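Macrophage migration inhibitory factor-like protein (Entamoeba histolytica, PDB 6CUQ) belongs to the macrophage migration inhibitory factor family, small alpha/beta proteins that assemble as trimers. Local coordinates at residues E27-I40 with L83-A95. Residues are numbered along the deposited sequence; the frame is centred on the assembly and turned at random.
Sequences EIAHESMKILSEVI and LSDRYCKLLEQKA
The guanidinium of R86 lies flat against I35, whose CG1 sits over the centre of one face, 3.9 Å from CZ of R86. At the edge of the same plane waits the carboxylate of E38: R86 NH1 gives a nearly straight hydrogen bond to E38 OE1 at 2.7 Å, a salt bridge in which the two flat groups are only 16° from coplanar. Arginine suits this border position because its face can rest on hydrocarbon while its rim stays polar. The bend at chi3 (67°) turns the head toward E38, and V39 CG2 packs on the R86 CD methylene. The ring of Y87 carries I35 CG2 over one face and S32 OG and L36 CD2 at its edge. Y87 OH and S32 OG hydrogen-bond at 2.9 Å, and S32 OG also hydrogen-bonds to T49 OG1, so the buried serine hydroxyl has two partners. Along the interface the helices interlock knobs-into-holes, branched aliphatic chains filling holes of four residues: I35 enters among L83, R86, Y87 and L90, L83 among I35, L36, V39 and I40, and L90 among I28, E31, S32 and I35. At the far end K94 NZ reaches E27 OE1 from above the carboxylate plane at 2.9 Å, long charged chains spanning the partly exposed side.

Segments 27-40 and 83-95, on helices 22-40 and 80-95, run antiparallel (163°), axes 10.5 Å apart at closest approach, across one face of the four-stranded sheet. I28 rests on strand 11-16, L91 on 66-72 and Y87 on both, while L83 meets F106 of strand 102-108; H30 and D85 each hydrogen-bond to a different neighbouring subunit.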
ATOM      1  N   GLU B  27      -5.404   0.807  18.946  1.00 53.57           N
ATOM      2  CA  GLU B  27      -6.360   1.886  19.157  1.00 57.54           C
ATOM      3  C   GLU B  27      -6.551   2.693  17.881  1.00 64.48           C
ATOM      4  O   GLU B  27      -7.670   3.120  17.564  1.00 67.78           O
ATOM      5  CB  GLU B  27      -5.892   2.777  20.298  1.00 66.92           C
ATOM      6  CG  GLU B  27      -6.065   2.176  21.689  1.00 72.65           C
ATOM      7  CD  GLU B  27      -5.369   3.024  22.749  1.00 76.72           C
ATOM      8  OE1 GLU B  27      -5.114   4.215  22.482  1.00 69.36           O
ATOM      9  OE2 GLU B  27      -5.073   2.501  23.843  1.00 78.17           O
ATOM     10  N   ILE B  28      -5.467   2.893  17.127  1.00 55.44           N
ATOM     11  CA  ILE B  28      -5.549   3.587  15.845  1.00 58.46           C
ATOM     12  C   ILE B  28      -6.422   2.803  14.869  1.00 58.09           C
ATOM     13  O   ILE B  28      -7.323   3.364  14.232  1.00 63.11           O
ATOM     14  CB  ILE B  28      -4.133   3.830  15.281  1.00 51.28           C
ATOM     15  CG1 ILE B  28      -3.429   4.924  16.084  1.00 52.88           C
ATOM     16  CG2 ILE B  28      -4.181   4.149  13.793  1.00 44.34           C
ATOM     17  CD1 ILE B  28      -1.951   5.102  15.743  1.00 51.07           C
ATOM     18  N   ALA B  29      -6.183   1.491  14.749  1.00 51.62           N
ATOM     19  CA  ALA B  29      -7.012   0.675  13.859  1.00 56.30           C
ATOM     20  C   ALA B  29      -8.479   0.727  14.268  1.00 55.65           C
ATOM     21  O   ALA B  29      -9.368   0.857  13.420  1.00 58.49           O
ATOM     22  CB  ALA B  29      -6.533  -0.781  13.856  1.00 51.16           C
ATOM     23  N   HIS B  30      -8.745   0.613  15.574  1.00 57.24           N
ATOM     24  CA  HIS B  30     -10.111   0.662  16.081  1.00 53.36           C
ATOM     25  C   HIS B  30     -10.782   1.999  15.753  1.00 59.85           C
ATOM     26  O   HIS B  30     -11.870   2.038  15.167  1.00 65.69           O
ATOM     27  CB  HIS B  30     -10.086   0.415  17.590  1.00 58.65           C
ATOM     28  CG  HIS B  30     -11.423   0.563  18.249  1.00 75.55           C
ATOM     29  ND1 HIS B  30     -12.465  -0.311  18.021  1.00 76.51           N
ATOM     30  CD2 HIS B  30     -11.893   1.491  19.121  1.00 79.52           C
ATOM     31  CE1 HIS B  30     -13.516   0.066  18.730  1.00 80.00           C
ATOM     32  NE2 HIS B  30     -13.196   1.153  19.409  1.00 82.12           N
ATOM     33  N   GLU B  31     -10.130   3.110  16.107  1.00 67.16           N
ATOM     34  CA  GLU B  31     -10.707   4.427  15.848  1.00 65.50           C
ATOM     35  C   GLU B  31     -10.850   4.685  14.353  1.00 65.15           C
ATOM     36  O   GLU B  31     -11.791   5.362  13.923  1.00 67.67           O
ATOM     37  CB  GLU B  31      -9.847   5.513  16.487  1.00 70.20           C
ATOM     38  CG  GLU B  31      -9.932   5.567  17.985  1.00 68.95           C
ATOM     39  CD  GLU B  31     -11.334   5.810  18.482  1.00 73.65           C
ATOM     40  OE1 GLU B  31     -12.099   6.557  17.824  1.00 69.04           O
ATOM     41  OE2 GLU B  31     -11.654   5.278  19.561  1.00 85.13           O
ATOM     42  N   SER B  32      -9.908   4.182  13.551  1.00 62.48           N
ATOM     43  CA  SER B  32     -10.001   4.328  12.101  1.00 61.42           C
ATOM     44  C   SER B  32     -11.282   3.700  11.573  1.00 63.73           C
ATOM     45  O   SER B  32     -12.017   4.303  10.776  1.00 61.76           O
ATOM     46  CB  SER B  32      -8.769   3.694  11.444  1.00 60.38           C
ATOM     47  OG  SER B  32      -8.978   3.467  10.066  1.00 60.80           O
ATOM     48  N   MET B  33     -11.593   2.495  12.044  1.00 65.16           N
ATOM     49  CA  MET B  33     -12.812   1.836  11.593  1.00 54.01           C
ATOM     50  C   MET B  33     -14.052   2.597  12.051  1.00 53.02           C
ATOM     51  O   MET B  33     -15.005   2.753  11.276  1.00 58.75           O
ATOM     52  CB  MET B  33     -12.826   0.394  12.084  1.00 58.60           C
ATOM     53  CG  MET B  33     -11.861  -0.509  11.330  1.00 58.72           C
ATOM     54  SD  MET B  33     -11.839  -2.194  11.949  1.00 62.57           S
ATOM     55  CE  MET B  33     -11.077  -2.007  13.554  1.00 70.27           C
ATOM     56  N   LYS B  34     -14.045   3.129  13.281  1.00 54.69           N
ATOM     57  CA  LYS B  34     -15.160   3.976  13.708  1.00 64.36           C
ATOM     58  C   LYS B  34     -15.295   5.202  12.811  1.00 75.28           C
ATOM     59  O   LYS B  34     -16.407   5.564  12.405  1.00 88.85           O
ATOM     60  CB  LYS B  34     -14.997   4.405  15.171  1.00 70.36           C
ATOM     61  CG  LYS B  34     -15.475   3.385  16.199  1.00 78.55           C
ATOM     62  CD  LYS B  34     -15.024   3.758  17.594  1.00 83.96           C
ATOM     63  CE  LYS B  34     -15.834   4.897  18.151  1.00 87.28           C
ATOM     64  NZ  LYS B  34     -15.148   5.462  19.341  1.00 92.28           N
ATOM     65  N   ILE B  35     -14.168   5.858  12.501  1.00 77.43           N
ATOM     66  CA  ILE B  35     -14.181   7.048  11.645  1.00 76.15           C
ATOM     67  C   ILE B  35     -14.769   6.721  10.283  1.00 76.05           C
ATOM     68  O   ILE B  35     -15.653   7.426   9.783  1.00 79.75           O
ATOM     69  CB  ILE B  35     -12.757   7.612  11.487  1.00 69.69           C
ATOM     70  CG1 ILE B  35     -12.257   8.280  12.764  1.00 69.65           C
ATOM     71  CG2 ILE B  35     -12.703   8.577  10.313  1.00 70.68           C
ATOM     72  CD1 ILE B  35     -10.791   8.713  12.661  1.00 56.83           C
ATOM     73  N   LEU B  36     -14.289   5.636   9.670  1.00 75.46           N
ATOM     74  CA  LEU B  36     -14.790   5.214   8.368  1.00 72.47           C
ATOM     75  C   LEU B  36     -16.296   5.004   8.414  1.00 81.24           C
ATOM     76  O   LEU B  36     -17.035   5.512   7.563  1.00 93.25           O
ATOM     77  CB  LEU B  36     -14.083   3.923   7.958  1.00 69.86           C
ATOM     78  CG  LEU B  36     -12.612   4.078   7.573  1.00 60.02           C
ATOM     79  CD1 LEU B  36     -11.982   2.736   7.323  1.00 53.65           C
ATOM     80  CD2 LEU B  36     -12.489   4.940   6.316  1.00 54.56           C
ATOM     81  N   SER B  37     -16.771   4.277   9.432  1.00 70.01           N
ATOM     82  CA  SER B  37     -18.190   3.961   9.520  1.00 60.90           C
ATOM     83  C   SER B  37     -19.025   5.212   9.756  1.00 74.07           C
ATOM     84  O   SER B  37     -20.093   5.376   9.152  1.00 79.05           O
ATOM     85  CB  SER B  37     -18.414   2.923  10.630  1.00 72.29           C
ATOM     86  OG  SER B  37     -19.539   3.242  11.444  1.00 89.64           O
ATOM     87  N   GLU B  38     -18.554   6.112  10.621  1.00 75.52           N
ATOM     88  CA  GLU B  38     -19.350   7.294  10.944  1.00 80.79           C
ATOM     89  C   GLU B  38     -19.395   8.269   9.773  1.00 80.91           C
ATOM     90  O   GLU B  38     -20.432   8.899   9.520  1.00 80.61           O
ATOM     91  CB  GLU B  38     -18.805   7.958  12.209  1.00 88.63           C
ATOM     92  CG  GLU B  38     -18.976   7.101  13.459  1.00 98.43           C
ATOM     93  CD  GLU B  38     -18.123   7.553  14.632  1.00102.35           C
ATOM     94  OE1 GLU B  38     -17.495   8.626  14.545  1.00 97.49           O
ATOM     95  OE2 GLU B  38     -18.076   6.816  15.642  1.00104.16           O
ATOM     96  N   VAL B  39     -18.284   8.424   9.058  1.00 79.19           N
ATOM     97  CA  VAL B  39     -18.217   9.428   7.999  1.00 81.20           C
ATOM     98  C   VAL B  39     -18.707   8.877   6.658  1.00 81.72           C
ATOM     99  O   VAL B  39     -19.527   9.504   5.981  1.00 84.95           O
ATOM    100  CB  VAL B  39     -16.778   9.978   7.895  1.00 82.35           C
ATOM    101  CG1 VAL B  39     -16.650  10.933   6.706  1.00 81.66           C
ATOM    102  CG2 VAL B  39     -16.365  10.657   9.212  1.00 79.98           C
ATOM    103  N   ILE B  40     -18.266   7.684   6.252  1.00 86.82           N
ATOM    104  CA  ILE B  40     -18.776   7.135   4.994  1.00 99.11           C
ATOM    105  C   ILE B  40     -20.197   6.590   5.151  1.00111.42           C
ATOM    106  O   ILE B  40     -20.920   6.461   4.153  1.00115.62           O
ATOM    107  CB  ILE B  40     -17.798   6.080   4.451  1.00 90.61           C
ATOM    108  CG1 ILE B  40     -16.486   6.751   4.105  1.00 85.93           C
ATOM    109  CG2 ILE B  40     -18.331   5.402   3.204  1.00 89.14           C
ATOM    110  CD1 ILE B  40     -15.502   5.825   3.487  1.00 91.78           C
ATOM    111  N   LEU B  83     -12.866  13.268   6.299  1.00 85.26           N
ATOM    112  CA  LEU B  83     -11.971  12.156   6.590  1.00 78.04           C
ATOM    113  C   LEU B  83     -10.553  12.639   6.865  1.00 77.65           C
ATOM    114  O   LEU B  83      -9.889  12.131   7.777  1.00 74.83           O
ATOM    115  CB  LEU B  83     -11.997  11.154   5.446  1.00 78.53           C
ATOM    116  CG  LEU B  83     -13.220  10.242   5.408  1.00 68.19           C
ATOM    117  CD1 LEU B  83     -13.251   9.536   4.083  1.00 69.48           C
ATOM    118  CD2 LEU B  83     -13.117   9.220   6.528  1.00 61.96           C
ATOM    119  N   SER B  84     -10.067  13.619   6.096  1.00 81.90           N
ATOM    120  CA  SER B  84      -8.723  14.133   6.344  1.00 86.91           C
ATOM    121  C   SER B  84      -8.622  14.744   7.736  1.00 83.79           C
ATOM    122  O   SER B  84      -7.630  14.531   8.447  1.00 78.83           O
ATOM    123  CB  SER B  84      -8.338  15.154   5.275  1.00 98.03           C
ATOM    124  OG  SER B  84      -8.572  14.628   3.984  1.00106.49           O
ATOM    125  N   ASP B  85      -9.648  15.493   8.150  1.00 83.50           N
ATOM    126  CA  ASP B  85      -9.608  16.131   9.462  1.00 88.16           C
ATOM    127  C   ASP B  85      -9.615  15.103  10.596  1.00 89.23           C
ATOM    128  O   ASP B  85      -8.839  15.225  11.554  1.00 85.93           O
ATOM    129  CB  ASP B  85     -10.783  17.104   9.595  1.00 90.99           C
ATOM    130  CG  ASP B  85     -10.827  17.778  10.951  1.00101.75           C
ATOM    131  OD1 ASP B  85     -11.838  17.634  11.673  1.00106.51           O
ATOM    132  OD2 ASP B  85      -9.827  18.428  11.312  1.00110.14           O
ATOM    133  N   ARG B  86     -10.446  14.061  10.489  1.00 84.72           N
ATOM    134  CA  ARG B  86     -10.554  13.099  11.586  1.00 77.37           C
ATOM    135  C   ARG B  86      -9.307  12.225  11.699  1.00 76.41           C
ATOM    136  O   ARG B  86      -8.864  11.914  12.812  1.00 74.33           O
ATOM    137  CB  ARG B  86     -11.825  12.265  11.427  1.00 81.90           C
ATOM    138  CG  ARG B  86     -13.069  13.120  11.581  1.00 83.72           C
ATOM    139  CD  ARG B  86     -14.258  12.355  12.084  1.00 89.32           C
ATOM    140  NE  ARG B  86     -14.088  11.903  13.458  1.00 97.47           N
ATOM    141  CZ  ARG B  86     -14.846  10.968  14.021  1.00 95.02           C
ATOM    142  NH1 ARG B  86     -15.810  10.399  13.315  1.00 84.27           N
ATOM    143  NH2 ARG B  86     -14.633  10.596  15.275  1.00101.47           N
ATOM    144  N   TYR B  87      -8.750  11.778  10.572  1.00 74.43           N
ATOM    145  CA  TYR B  87      -7.529  10.974  10.623  1.00 65.35           C
ATOM    146  C   TYR B  87      -6.338  11.786  11.126  1.00 65.75           C
ATOM    147  O   TYR B  87      -5.479  11.256  11.843  1.00 57.92           O
ATOM    148  CB  TYR B  87      -7.216  10.387   9.250  1.00 61.12           C
ATOM    149  CG  TYR B  87      -7.955   9.107   8.970  1.00 64.98           C
ATOM    150  CD1 TYR B  87      -7.638   7.952   9.664  1.00 58.44           C
ATOM    151  CD2 TYR B  87      -8.963   9.050   8.011  1.00 66.92           C
ATOM    152  CE1 TYR B  87      -8.297   6.772   9.417  1.00 62.90           C
ATOM    153  CE2 TYR B  87      -9.634   7.873   7.754  1.00 66.07           C
ATOM    154  CZ  TYR B  87      -9.298   6.737   8.466  1.00 71.23           C
ATOM    155  OH  TYR B  87      -9.944   5.554   8.234  1.00 69.21           O
ATOM    156  N   CYS B  88      -6.234  13.052  10.710  1.00 63.14           N
ATOM    157  CA  CYS B  88      -5.126  13.874  11.185  1.00 74.71           C
ATOM    158  C   CYS B  88      -5.253  14.145  12.678  1.00 80.84           C
ATOM    159  O   CYS B  88      -4.251  14.137  13.405  1.00 80.14           O
ATOM    160  CB  CYS B  88      -5.052  15.180  10.385  1.00 78.08           C
ATOM    161  SG  CYS B  88      -4.424  14.951   8.696  1.00 75.69           S
ATOM    162  N   LYS B  89      -6.483  14.343  13.164  1.00 82.33           N
ATOM    163  CA  LYS B  89      -6.679  14.516  14.600  1.00 75.79           C
ATOM    164  C   LYS B  89      -6.369  13.228  15.343  1.00 70.27           C
ATOM    165  O   LYS B  89      -5.803  13.263  16.444  1.00 70.50           O
ATOM    166  CB  LYS B  89      -8.104  14.987  14.891  1.00 74.92           C
ATOM    167  N   LEU B  90      -6.686  12.084  14.737  1.00 68.36           N
ATOM    168  CA  LEU B  90      -6.411  10.796  15.365  1.00 70.26           C
ATOM    169  C   LEU B  90      -4.908  10.524  15.484  1.00 73.46           C
ATOM    170  O   LEU B  90      -4.421  10.169  16.565  1.00 67.18           O
ATOM    171  CB  LEU B  90      -7.114   9.675  14.591  1.00 58.12           C
ATOM    172  CG  LEU B  90      -6.694   8.301  15.116  1.00 55.94           C
ATOM    173  CD1 LEU B  90      -7.106   8.233  16.566  1.00 51.24           C
ATOM    174  CD2 LEU B  90      -7.247   7.115  14.301  1.00 54.30           C
ATOM    175  N   LEU B  91      -4.163  10.635  14.373  1.00 75.21           N
ATOM    176  CA  LEU B  91      -2.725  10.345  14.426  1.00 70.76           C
ATOM    177  C   LEU B  91      -1.977  11.368  15.264  1.00 71.98           C
ATOM    178  O   LEU B  91      -0.945  11.045  15.860  1.00 75.15           O
ATOM    179  CB  LEU B  91      -2.120  10.272  13.023  1.00 61.58           C
ATOM    180  CG  LEU B  91      -2.616   9.078  12.205  1.00 59.62           C
ATOM    181  CD1 LEU B  91      -1.717   8.809  11.025  1.00 58.39           C
ATOM    182  CD2 LEU B  91      -2.778   7.837  13.065  1.00 57.50           C
ATOM    183  N   GLU B  92      -2.468  12.600  15.312  1.00 73.53           N
ATOM    184  CA  GLU B  92      -1.886  13.567  16.229  1.00 77.47           C
ATOM    185  C   GLU B  92      -2.127  13.163  17.683  1.00 73.91           C
ATOM    186  O   GLU B  92      -1.209  13.220  18.513  1.00 72.55           O
ATOM    187  CB  GLU B  92      -2.452  14.958  15.938  1.00 78.84           C
ATOM    188  CG  GLU B  92      -1.700  16.083  16.612  1.00 98.75           C
ATOM    189  CD  GLU B  92      -2.003  16.180  18.094  1.00112.01           C
ATOM    190  OE1 GLU B  92      -3.185  16.004  18.475  1.00113.36           O
ATOM    191  OE2 GLU B  92      -1.054  16.417  18.874  1.00113.84           O
ATOM    192  N   GLN B  93      -3.352  12.749  18.013  1.00 66.36           N
ATOM    193  CA  GLN B  93      -3.666  12.468  19.411  1.00 74.72           C
ATOM    194  C   GLN B  93      -2.926  11.225  19.898  1.00 70.70           C
ATOM    195  O   GLN B  93      -2.431  11.202  21.031  1.00 70.89           O
ATOM    196  CB  GLN B  93      -5.172  12.282  19.606  1.00 73.52           C
ATOM    197  CG  GLN B  93      -5.506  11.613  20.938  1.00 86.06           C
ATOM    198  CD  GLN B  93      -6.807  10.827  20.909  1.00101.94           C
ATOM    199  OE1 GLN B  93      -7.763  11.199  20.227  1.00104.67           O
ATOM    200  NE2 GLN B  93      -6.843   9.722  21.654  1.00102.66           N
ATOM    201  N   LYS B  94      -2.838  10.188  19.057  1.00 61.75           N
ATOM    202  CA  LYS B  94      -2.274   8.907  19.476  1.00 66.08           C
ATOM    203  C   LYS B  94      -0.782   8.765  19.187  1.00 64.83           C
ATOM    204  O   LYS B  94      -0.093   8.042  19.913  1.00 67.61           O
ATOM    205  CB  LYS B  94      -3.007   7.748  18.787  1.00 61.82           C
ATOM    206  CG  LYS B  94      -4.521   7.693  18.979  1.00 60.79           C
ATOM    207  CD  LYS B  94      -4.942   7.178  20.355  1.00 69.33           C
ATOM    208  CE  LYS B  94      -6.330   6.484  20.301  1.00 64.99           C
ATOM    209  NZ  LYS B  94      -6.909   6.311  21.651  1.00 68.50           N
ATOM    210  N   ALA B  95      -0.249   9.439  18.163  1.00 62.92           N
ATOM    211  CA  ALA B  95       1.139   9.226  17.763  1.00 57.37           C
ATOM    212  C   ALA B  95       1.958  10.507  17.655  1.00 63.85           C
ATOM    213  O   ALA B  95       3.135  10.438  17.284  1.00 67.91           O
ATOM    214  CB  ALA B  95       1.204   8.466  16.428  1.00 49.30           C
TER